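Fructosyl amine:oxygen oxidoreductase (Neosartorya fumigata, PDB 4WCT) probably catalyses the FAD-dependent oxidative deglycation of fructosyl amines (Amadori products), using oxygen as the electron acceptor. Local coordinates at residues A[351-359]-A[444-455]. Numbering follows the deposited sequence.
Sequences PLSFARICW and FQQVGEDQWTKI. With FAD (flavin-adenine dinucleotide), chain C.
T453 OG1, which sits 4.2 Å from A355 CB, is gripped by two groups of the 327-328 loop: it hydrogen-bonds to the Q327 side chain and to the backbone N of I328. A chi1 of 56° tucks OG1 in among the backbone atoms of T453 and sends the methyl CG2 toward L352 CD1. Most of the remaining contact with strand 352-362 is between apolar side chains. I455 carries the largest share: its CD1 presses on A355 CB at 3.5 Å and on L352 CB at 3.7 Å, while CG2 lies against the carbonyl of S353. Further along, I357 points at the returning chain and splits its branches. CG2 touches the edge of the W452 ring, in its plane, at CZ3 (3.9 Å), and also meets F444 CZ; CD1 packs on the same phenyl. The F444 and W359 rings meet obliquely, CE2 to CZ2 at 3.5 Å, the two six-membered rings inclined at 57°. W359 NE1 is spent on the carbonyl of F323, and F444 stacks on Y305. Within the loop, the exposed K454 bonds through NZ to W452 O (2.8 Å) and to D450 O. C358, between I357 and W359, belongs to the FAD pocket. With no hydrogen bond directly joining the two segments, the C-terminal loop is held on this strand by apolar and aromatic contact; T453 OG1 anchors instead to Q327 and I328, and Q445 to N307 of strand 295-310.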
ATOM      1  N   PRO A 351      -2.848   6.499 -25.850  1.00 11.97           N
ATOM      2  CA  PRO A 351      -3.090   7.592 -24.917  1.00 11.35           C
ATOM      3  C   PRO A 351      -3.495   7.121 -23.542  1.00 10.41           C
ATOM      4  O   PRO A 351      -4.124   6.077 -23.393  1.00 11.06           O
ATOM      5  CB  PRO A 351      -4.232   8.376 -25.571  1.00 15.46           C
ATOM      6  CG  PRO A 351      -4.924   7.395 -26.421  1.00 19.86           C
ATOM      7  CD  PRO A 351      -3.912   6.382 -26.865  1.00 16.65           C
ATOM      8  N   LEU A 352      -3.081   7.872 -22.534  1.00 11.76           N
ATOM      9  CA  LEU A 352      -3.461   7.565 -21.171  1.00 10.63           C
ATOM     10  C   LEU A 352      -4.879   8.051 -20.952  1.00 11.48           C
ATOM     11  O   LEU A 352      -5.239   9.162 -21.350  1.00 12.95           O
ATOM     12  CB  LEU A 352      -2.526   8.239 -20.170  1.00 11.68           C
ATOM     13  CG  LEU A 352      -1.052   7.899 -20.270  1.00 12.74           C
ATOM     14  CD1 LEU A 352      -0.331   8.593 -19.113  1.00 13.80           C
ATOM     15  CD2 LEU A 352      -0.815   6.381 -20.280  1.00 12.47           C
ATOM     16  N   SER A 353      -5.666   7.243 -20.246  1.00  9.60           N
ATOM     17  CA  SER A 353      -7.022   7.605 -19.912  1.00  9.81           C
ATOM     18  C   SER A 353      -7.177   8.164 -18.517  1.00 10.89           C
ATOM     19  O   SER A 353      -8.237   8.750 -18.159  1.00 11.53           O
ATOM     20  CB  SER A 353      -7.933   6.415 -20.131  1.00 12.50           C
ATOM     21  OG  SER A 353      -7.632   5.362 -19.249  1.00 13.97           O
ATOM     22  N   PHE A 354      -6.177   7.883 -17.678  1.00 10.44           N
ATOM     23  CA  PHE A 354      -6.174   8.278 -16.251  1.00  8.95           C
ATOM     24  C   PHE A 354      -4.746   8.175 -15.760  1.00 10.29           C
ATOM     25  O   PHE A 354      -4.006   7.311 -16.212  1.00  9.86           O
ATOM     26  CB  PHE A 354      -7.041   7.355 -15.430  1.00  9.83           C
ATOM     27  CG  PHE A 354      -7.122   7.729 -13.968  1.00 10.14           C
ATOM     28  CD1 PHE A 354      -7.779   8.880 -13.568  1.00 13.28           C
ATOM     29  CD2 PHE A 354      -6.516   6.936 -13.004  1.00  9.91           C
ATOM     30  CE1 PHE A 354      -7.838   9.231 -12.213  1.00 13.95           C
ATOM     31  CE2 PHE A 354      -6.533   7.300 -11.675  1.00 12.07           C
ATOM     32  CZ  PHE A 354      -7.191   8.442 -11.275  1.00 13.26           C
ATOM     33  N   ALA A 355      -4.380   9.004 -14.783  1.00  9.09           N
ATOM     34  CA  ALA A 355      -3.123   8.820 -14.090  1.00  8.98           C
ATOM     35  C   ALA A 355      -3.188   9.533 -12.739  1.00  8.82           C
ATOM     36  O   ALA A 355      -3.923  10.525 -12.588  1.00  9.28           O
ATOM     37  CB  ALA A 355      -1.960   9.362 -14.919  1.00  9.85           C
ATOM     38  N   ARG A 356      -2.463   9.020 -11.750  1.00  7.82           N
ATOM     39  CA  ARG A 356      -2.369   9.713 -10.483  1.00  8.53           C
ATOM     40  C   ARG A 356      -1.086   9.382  -9.744  1.00  8.85           C
ATOM     41  O   ARG A 356      -0.496   8.278  -9.899  1.00  8.10           O
ATOM     42  CB  ARG A 356      -3.597   9.462  -9.585  1.00  8.18           C
ATOM     43  CG  ARG A 356      -3.631   8.178  -8.785  1.00  9.28           C
ATOM     44  CD  ARG A 356      -4.904   8.125  -7.974  1.00 11.26           C
ATOM     45  NE  ARG A 356      -5.012   6.969  -7.070  1.00 10.38           N
ATOM     46  CZ  ARG A 356      -4.700   6.979  -5.769  1.00 11.38           C
ATOM     47  NH1 ARG A 356      -4.070   7.990  -5.193  1.00 11.44           N
ATOM     48  NH2 ARG A 356      -5.053   5.957  -5.028  1.00 13.97           N
ATOM     49  N   ILE A 357      -0.761  10.258  -8.801  1.00  7.60           N
ATOM     50  CA  ILE A 357       0.181   9.923  -7.766  1.00  8.15           C
ATOM     51  C   ILE A 357      -0.552   9.280  -6.580  1.00  8.09           C
ATOM     52  O   ILE A 357      -1.726   9.539  -6.352  1.00  7.67           O
ATOM     53  CB  ILE A 357       1.043  11.109  -7.344  1.00  8.08           C
ATOM     54  CG1 ILE A 357       0.233  12.217  -6.670  1.00  8.31           C
ATOM     55  CG2 ILE A 357       1.815  11.619  -8.572  1.00  8.98           C
ATOM     56  CD1 ILE A 357       1.068  13.397  -6.216  1.00  9.75           C
ATOM     57  N   CYS A 358       0.170   8.438  -5.850  1.00  7.42           N
ATOM     58  CA  CYS A 358      -0.419   7.604  -4.805  1.00  9.30           C
ATOM     59  C   CYS A 358       0.597   7.583  -3.661  1.00  8.36           C
ATOM     60  O   CYS A 358       1.772   7.255  -3.887  1.00 10.05           O
ATOM     61  CB  CYS A 358      -0.639   6.209  -5.412  1.00  9.25           C
ATOM     62  SG  CYS A 358      -1.041   4.856  -4.301  1.00 13.32           S
ATOM     63  N   TRP A 359       0.155   7.853  -2.434  1.00  7.34           N
ATOM     64  CA  TRP A 359       1.055   8.026  -1.318  1.00  7.55           C
ATOM     65  C   TRP A 359       0.974   6.875  -0.336  1.00  8.28           C
ATOM     66  O   TRP A 359      -0.127   6.482   0.087  1.00  9.74           O
ATOM     67  CB  TRP A 359       0.717   9.319  -0.567  1.00  7.91           C
ATOM     68  CG  TRP A 359       1.073  10.538  -1.384  1.00  8.85           C
ATOM     69  CD1 TRP A 359       0.283  11.201  -2.279  1.00  9.33           C
ATOM     70  CD2 TRP A 359       2.324  11.242  -1.352  1.00  7.78           C
ATOM     71  NE1 TRP A 359       0.953  12.268  -2.795  1.00  8.96           N
ATOM     72  CE2 TRP A 359       2.198  12.350  -2.230  1.00  7.79           C
ATOM     73  CE3 TRP A 359       3.479  11.107  -0.605  1.00  8.19           C
ATOM     74  CZ2 TRP A 359       3.238  13.267  -2.440  1.00  9.03           C
ATOM     75  CZ3 TRP A 359       4.519  12.013  -0.821  1.00  7.96           C
ATOM     76  CH2 TRP A 359       4.399  13.061  -1.740  1.00  9.03           C
ATOM     77  N   PHE A 444       9.226  16.174  -5.532  1.00 10.25           N
ATOM     78  CA  PHE A 444       8.204  16.892  -6.300  1.00  9.72           C
ATOM     79  C   PHE A 444       8.459  18.397  -6.369  1.00 10.75           C
ATOM     80  O   PHE A 444       8.004  19.079  -7.294  1.00 12.01           O
ATOM     81  CB  PHE A 444       6.804  16.635  -5.716  1.00 10.76           C
ATOM     82  CG  PHE A 444       6.215  15.290  -6.091  1.00  9.34           C
ATOM     83  CD1 PHE A 444       6.110  14.901  -7.407  1.00 11.26           C
ATOM     84  CD2 PHE A 444       5.697  14.454  -5.121  1.00  9.81           C
ATOM     85  CE1 PHE A 444       5.481  13.724  -7.744  1.00 11.48           C
ATOM     86  CE2 PHE A 444       5.076  13.274  -5.449  1.00 10.72           C
ATOM     87  CZ  PHE A 444       5.007  12.885  -6.759  1.00 10.13           C
ATOM     88  N   GLN A 445       9.208  18.918  -5.413  1.00 10.37           N
ATOM     89  CA  GLN A 445       9.547  20.346  -5.428  1.00 12.01           C
ATOM     90  C   GLN A 445      10.468  20.672  -6.602  1.00 16.99           C
ATOM     91  O   GLN A 445      10.636  21.845  -6.921  1.00 17.23           O
ATOM     92  CB  GLN A 445      10.194  20.763  -4.119  1.00 13.60           C
ATOM     93  CG  GLN A 445       9.238  20.725  -2.933  1.00 14.52           C
ATOM     94  CD  GLN A 445       8.172  21.801  -2.999  1.00 16.48           C
ATOM     95  OE1 GLN A 445       8.487  22.989  -3.155  1.00 19.01           O
ATOM     96  NE2 GLN A 445       6.907  21.385  -3.035  1.00 14.99           N
ATOM     97  N   GLN A 446      11.086  19.650  -7.196  1.00 15.47           N
ATOM     98  CA  GLN A 446      11.930  19.832  -8.383  1.00 15.03           C
ATOM     99  C   GLN A 446      11.243  19.420  -9.674  1.00 17.73           C
ATOM    100  O   GLN A 446      11.865  19.417 -10.738  1.00 16.76           O
ATOM    101  CB  GLN A 446      13.233  19.060  -8.203  1.00 16.75           C
ATOM    102  CG  GLN A 446      14.058  19.569  -7.033  1.00 21.55           C
ATOM    103  CD  GLN A 446      15.330  18.772  -6.786  1.00 28.69           C
ATOM    104  OE1 GLN A 446      15.352  17.546  -6.896  1.00 30.29           O
ATOM    105  NE2 GLN A 446      16.386  19.471  -6.382  1.00 36.78           N
ATOM    106  N   VAL A 447       9.933  19.179  -9.610  1.00 13.65           N
ATOM    107  CA  VAL A 447       9.148  18.844 -10.801  1.00 13.83           C
ATOM    108  C   VAL A 447       8.441  20.105 -11.231  1.00 14.82           C
ATOM    109  O   VAL A 447       7.692  20.680 -10.479  1.00 16.66           O
ATOM    110  CB  VAL A 447       8.139  17.682 -10.556  1.00 13.74           C
ATOM    111  CG1 VAL A 447       7.345  17.379 -11.812  1.00 14.00           C
ATOM    112  CG2 VAL A 447       8.874  16.422 -10.107  1.00 14.64           C
ATOM    113  N   GLY A 448       8.693  20.534 -12.471  1.00 18.93           N
ATOM    114  CA  GLY A 448       8.094  21.763 -12.970  1.00 22.52           C
ATOM    115  C   GLY A 448       6.582  21.692 -13.018  1.00 21.04           C
ATOM    116  O   GLY A 448       6.012  20.647 -13.314  1.00 16.73           O
ATOM    117  N   GLU A 449       5.936  22.844 -12.946  1.00 21.10           N
ATOM    118  CA  GLU A 449       4.494  22.906 -13.082  1.00 23.71           C
ATOM    119  C   GLU A 449       4.009  22.390 -14.429  1.00 16.04           C
ATOM    120  O   GLU A 449       2.911  21.851 -14.524  1.00 17.22           O
ATOM    121  CB  GLU A 449       3.989  24.346 -12.867  1.00 33.06           C
ATOM    122  CG  GLU A 449       3.897  24.735 -11.401  1.00 50.15           C
ATOM    123  CD  GLU A 449       4.009  26.233 -11.172  1.00 74.72           C
ATOM    124  OE1 GLU A 449       3.027  26.951 -11.460  1.00 93.09           O
ATOM    125  OE2 GLU A 449       5.064  26.688 -10.673  1.00 80.18           O
ATOM    126  N   ASP A 450       4.830  22.532 -15.467  1.00 13.87           N
ATOM    127  CA  ASP A 450       4.444  22.141 -16.802  1.00 14.83           C
ATOM    128  C   ASP A 450       4.978  20.761 -17.177  1.00 11.38           C
ATOM    129  O   ASP A 450       4.887  20.338 -18.325  1.00 14.47           O
ATOM    130  CB  ASP A 450       4.937  23.165 -17.831  1.00 19.39           C
ATOM    131  CG  ASP A 450       6.436  23.315 -17.826  1.00 26.06           C
ATOM    132  OD1 ASP A 450       7.123  22.702 -16.976  1.00 25.96           O
ATOM    133  OD2 ASP A 450       6.913  24.196 -18.552  1.00 33.67           O
ATOM    134  N   GLN A 451       5.425  20.008 -16.175  1.00 11.20           N
ATOM    135  CA  GLN A 451       6.124  18.748 -16.351  0.50 11.43           C
ATOM    136  C   GLN A 451       5.212  17.556 -15.992  1.00 11.03           C
ATOM    137  O   GLN A 451       5.722  16.489 -15.670  1.00 11.54           O
ATOM    138  CB  GLN A 451       7.346  18.740 -15.424  0.50 12.41           C
ATOM    139  CG  GLN A 451       8.214  17.486 -15.454  0.50 12.65           C
ATOM    140  CD  GLN A 451       8.856  17.255 -16.792  0.50 14.38           C
ATOM    141  OE1 GLN A 451       8.908  18.160 -17.634  0.50 16.54           O
ATOM    142  NE2 GLN A 451       9.315  16.016 -17.027  0.50 15.55           N
ATOM    143  N   TRP A 452       3.897  17.751 -16.026  1.00 10.18           N
ATOM    144  CA  TRP A 452       2.938  16.696 -15.659  1.00  9.54           C
ATOM    145  C   TRP A 452       2.120  16.288 -16.885  1.00  9.55           C
ATOM    146  O   TRP A 452       1.963  17.065 -17.837  1.00  9.80           O
ATOM    147  CB  TRP A 452       2.011  17.209 -14.560  1.00 10.44           C
ATOM    148  CG  TRP A 452       2.678  17.469 -13.288  1.00  9.00           C
ATOM    149  CD1 TRP A 452       3.401  18.580 -12.947  1.00 11.59           C
ATOM    150  CD2 TRP A 452       2.690  16.618 -12.142  1.00  9.33           C
ATOM    151  NE1 TRP A 452       3.817  18.491 -11.648  1.00 12.24           N
ATOM    152  CE2 TRP A 452       3.395  17.298 -11.124  1.00 10.05           C
ATOM    153  CE3 TRP A 452       2.070  15.404 -11.824  1.00  8.21           C
ATOM    154  CZ2 TRP A 452       3.530  16.776  -9.837  1.00  9.51           C
ATOM    155  CZ3 TRP A 452       2.203  14.906 -10.562  1.00  9.71           C
ATOM    156  CH2 TRP A 452       2.924  15.577  -9.576  1.00  8.93           C
ATOM    157  N   THR A 453       1.537  15.086 -16.845  1.00 10.13           N
ATOM    158  CA  THR A 453       0.526  14.715 -17.809  1.00  9.66           C
ATOM    159  C   THR A 453      -0.637  15.716 -17.753  1.00 11.43           C
ATOM    160  O   THR A 453      -0.817  16.450 -16.759  1.00 11.25           O
ATOM    161  CB  THR A 453       0.016  13.267 -17.585  1.00 10.31           C
ATOM    162  OG1 THR A 453      -0.464  13.112 -16.241  1.00 10.08           O
ATOM    163  CG2 THR A 453       1.145  12.255 -17.820  1.00  9.29           C
ATOM    164  N   LYS A 454      -1.384  15.749 -18.851  1.00 12.46           N
ATOM    165  CA  LYS A 454      -2.463  16.713 -19.056  1.00 14.08           C
ATOM    166  C   LYS A 454      -3.711  15.978 -19.513  1.00 15.41           C
ATOM    167  O   LYS A 454      -4.515  16.489 -20.291  1.00 16.16           O
ATOM    168  CB  LYS A 454      -2.003  17.811 -20.032  1.00 15.31           C
ATOM    169  CG  LYS A 454      -0.908  18.671 -19.407  1.00 18.55           C
ATOM    170  CD  LYS A 454      -0.028  19.373 -20.450  1.00 26.80           C
ATOM    171  CE  LYS A 454       1.171  20.065 -19.776  1.00 27.50           C
ATOM    172  NZ  LYS A 454       2.373  19.171 -19.635  1.00 20.58           N
ATOM    173  N   ILE A 455      -3.987  14.876 -18.824  1.00 13.02           N
ATOM    174  CA  ILE A 455      -5.136  14.064 -19.145  1.00 13.38           C
ATOM    175  C   ILE A 455      -6.392  14.836 -18.792  1.00 16.33           C
ATOM    176  O   ILE A 455      -6.515  15.346 -17.695  1.00 14.81           O
ATOM    177  CB  ILE A 455      -5.108  12.716 -18.382  1.00 13.11           C
ATOM    178  CG1 ILE A 455      -3.854  11.923 -18.784  1.00 13.23           C
ATOM    179  CG2 ILE A 455      -6.355  11.892 -18.706  1.00 15.01           C
ATOM    180  CD1 ILE A 455      -3.441  10.896 -17.751  1.00 15.41           C
TER
HETATM  181  PA  FAD C 500      -4.562   4.490   2.894  1.00  7.84           P
HETATM  182  O1A FAD C 500      -5.189   3.318   2.197  1.00  7.95           O
HETATM  183  O2A FAD C 500      -3.870   5.562   2.112  1.00  8.24           O
HETATM  184  O5B FAD C 500      -5.697   5.134   3.770  1.00  7.42           O
HETATM  185  C5B FAD C 500      -5.413   6.295   4.564  1.00  8.02           C
HETATM  186  C4B FAD C 500      -6.736   6.997   4.850  1.00  8.76           C
HETATM  187  O4B FAD C 500      -6.512   8.053   5.840  1.00  9.41           O
HETATM  188  C3B FAD C 500      -7.373   7.656   3.631  1.00  8.36           C
HETATM  189  O3B FAD C 500      -8.719   7.205   3.410  1.00  9.11           O
HETATM  190  C2B FAD C 500      -7.335   9.150   3.964  1.00  8.78           C
HETATM  191  O2B FAD C 500      -8.367   9.937   3.375  1.00  9.25           O
HETATM  192  C1B FAD C 500      -7.344   9.133   5.494  1.00  8.19           C
HETATM  193  N9A FAD C 500      -6.782  10.378   6.063  1.00  9.37           N
HETATM  194  C8A FAD C 500      -5.756  11.111   5.594  1.00  9.84           C
HETATM  195  N7A FAD C 500      -5.579  12.218   6.351  1.00  9.02           N
HETATM  196  C5A FAD C 500      -6.470  12.119   7.372  1.00  8.42           C
HETATM  197  C6A FAD C 500      -6.856  12.979   8.484  1.00  8.17           C
HETATM  198  N6A FAD C 500      -6.209  14.135   8.714  1.00  8.62           N
HETATM  199  N1A FAD C 500      -7.898  12.572   9.239  1.00  8.53           N
HETATM  200  C2A FAD C 500      -8.550  11.417   9.051  1.00  9.08           C
HETATM  201  N3A FAD C 500      -8.270  10.602   8.020  1.00  8.95           N
HETATM  202  C4A FAD C 500      -7.259  10.923   7.176  1.00  8.52           C
HETATM  203  N1  FAD C 500       0.564  -2.633  -1.504  1.00  8.32           N
HETATM  204  C2  FAD C 500       0.432  -3.977  -1.787  1.00  8.89           C
HETATM  205  O2  FAD C 500       0.198  -4.732  -0.846  1.00  8.36           O
HETATM  206  N3  FAD C 500       0.439  -4.431  -3.042  1.00  7.47           N
HETATM  207  C4  FAD C 500       0.721  -3.630  -4.091  1.00  7.08           C
HETATM  208  O4  FAD C 500       0.755  -4.018  -5.291  1.00  8.88           O
HETATM  209  C4X FAD C 500       0.899  -2.206  -3.864  1.00  7.48           C
HETATM  210  N5  FAD C 500       1.162  -1.360  -4.896  1.00  9.19           N
HETATM  211  C5X FAD C 500       1.075  -0.013  -4.670  1.00  9.76           C
HETATM  212  C6  FAD C 500       1.101   0.892  -5.727  1.00  8.71           C
HETATM  213  C7  FAD C 500       1.118   2.251  -5.474  1.00  8.32           C
HETATM  214  C7M FAD C 500       1.075   3.195  -6.621  1.00  8.65           C
HETATM  215  C8  FAD C 500       1.039   2.727  -4.087  1.00  9.90           C
HETATM  216  C8M FAD C 500       1.006   4.172  -3.750  1.00  9.29           C
HETATM  217  C9  FAD C 500       0.906   1.845  -3.043  1.00  8.56           C
HETATM  218  C9A FAD C 500       0.976   0.487  -3.276  1.00  9.08           C
HETATM  219  N10 FAD C 500       0.938  -0.414  -2.209  1.00  7.40           N
HETATM  220  C10 FAD C 500       0.799  -1.773  -2.495  1.00  7.50           C
HETATM  221  C1' FAD C 500       0.915  -0.040  -0.802  1.00  7.28           C
HETATM  222  C2' FAD C 500      -0.491   0.023  -0.226  1.00  6.77           C
HETATM  223  O2' FAD C 500      -1.283   0.769  -1.140  1.00  7.83           O
HETATM  224  C3' FAD C 500      -0.428   0.718   1.141  1.00  6.94           C
HETATM  225  O3' FAD C 500       0.630   0.153   1.929  1.00  7.61           O
HETATM  226  C4' FAD C 500      -1.759   0.618   1.891  1.00  7.18           C
HETATM  227  O4' FAD C 500      -2.833   0.898   0.995  1.00  8.43           O
HETATM  228  C5' FAD C 500      -1.747   1.660   3.003  1.00  7.16           C
HETATM  229  O5' FAD C 500      -2.962   1.548   3.743  1.00  7.03           O
HETATM  230  P   FAD C 500      -3.329   2.672   4.831  1.00  7.80           P
HETATM  231  O1P FAD C 500      -4.679   2.318   5.411  1.00  8.31           O
HETATM  232  O2P FAD C 500      -2.120   2.830   5.722  1.00  7.92           O
HETATM  233  O3P FAD C 500      -3.472   4.002   3.945  1.00  6.52           O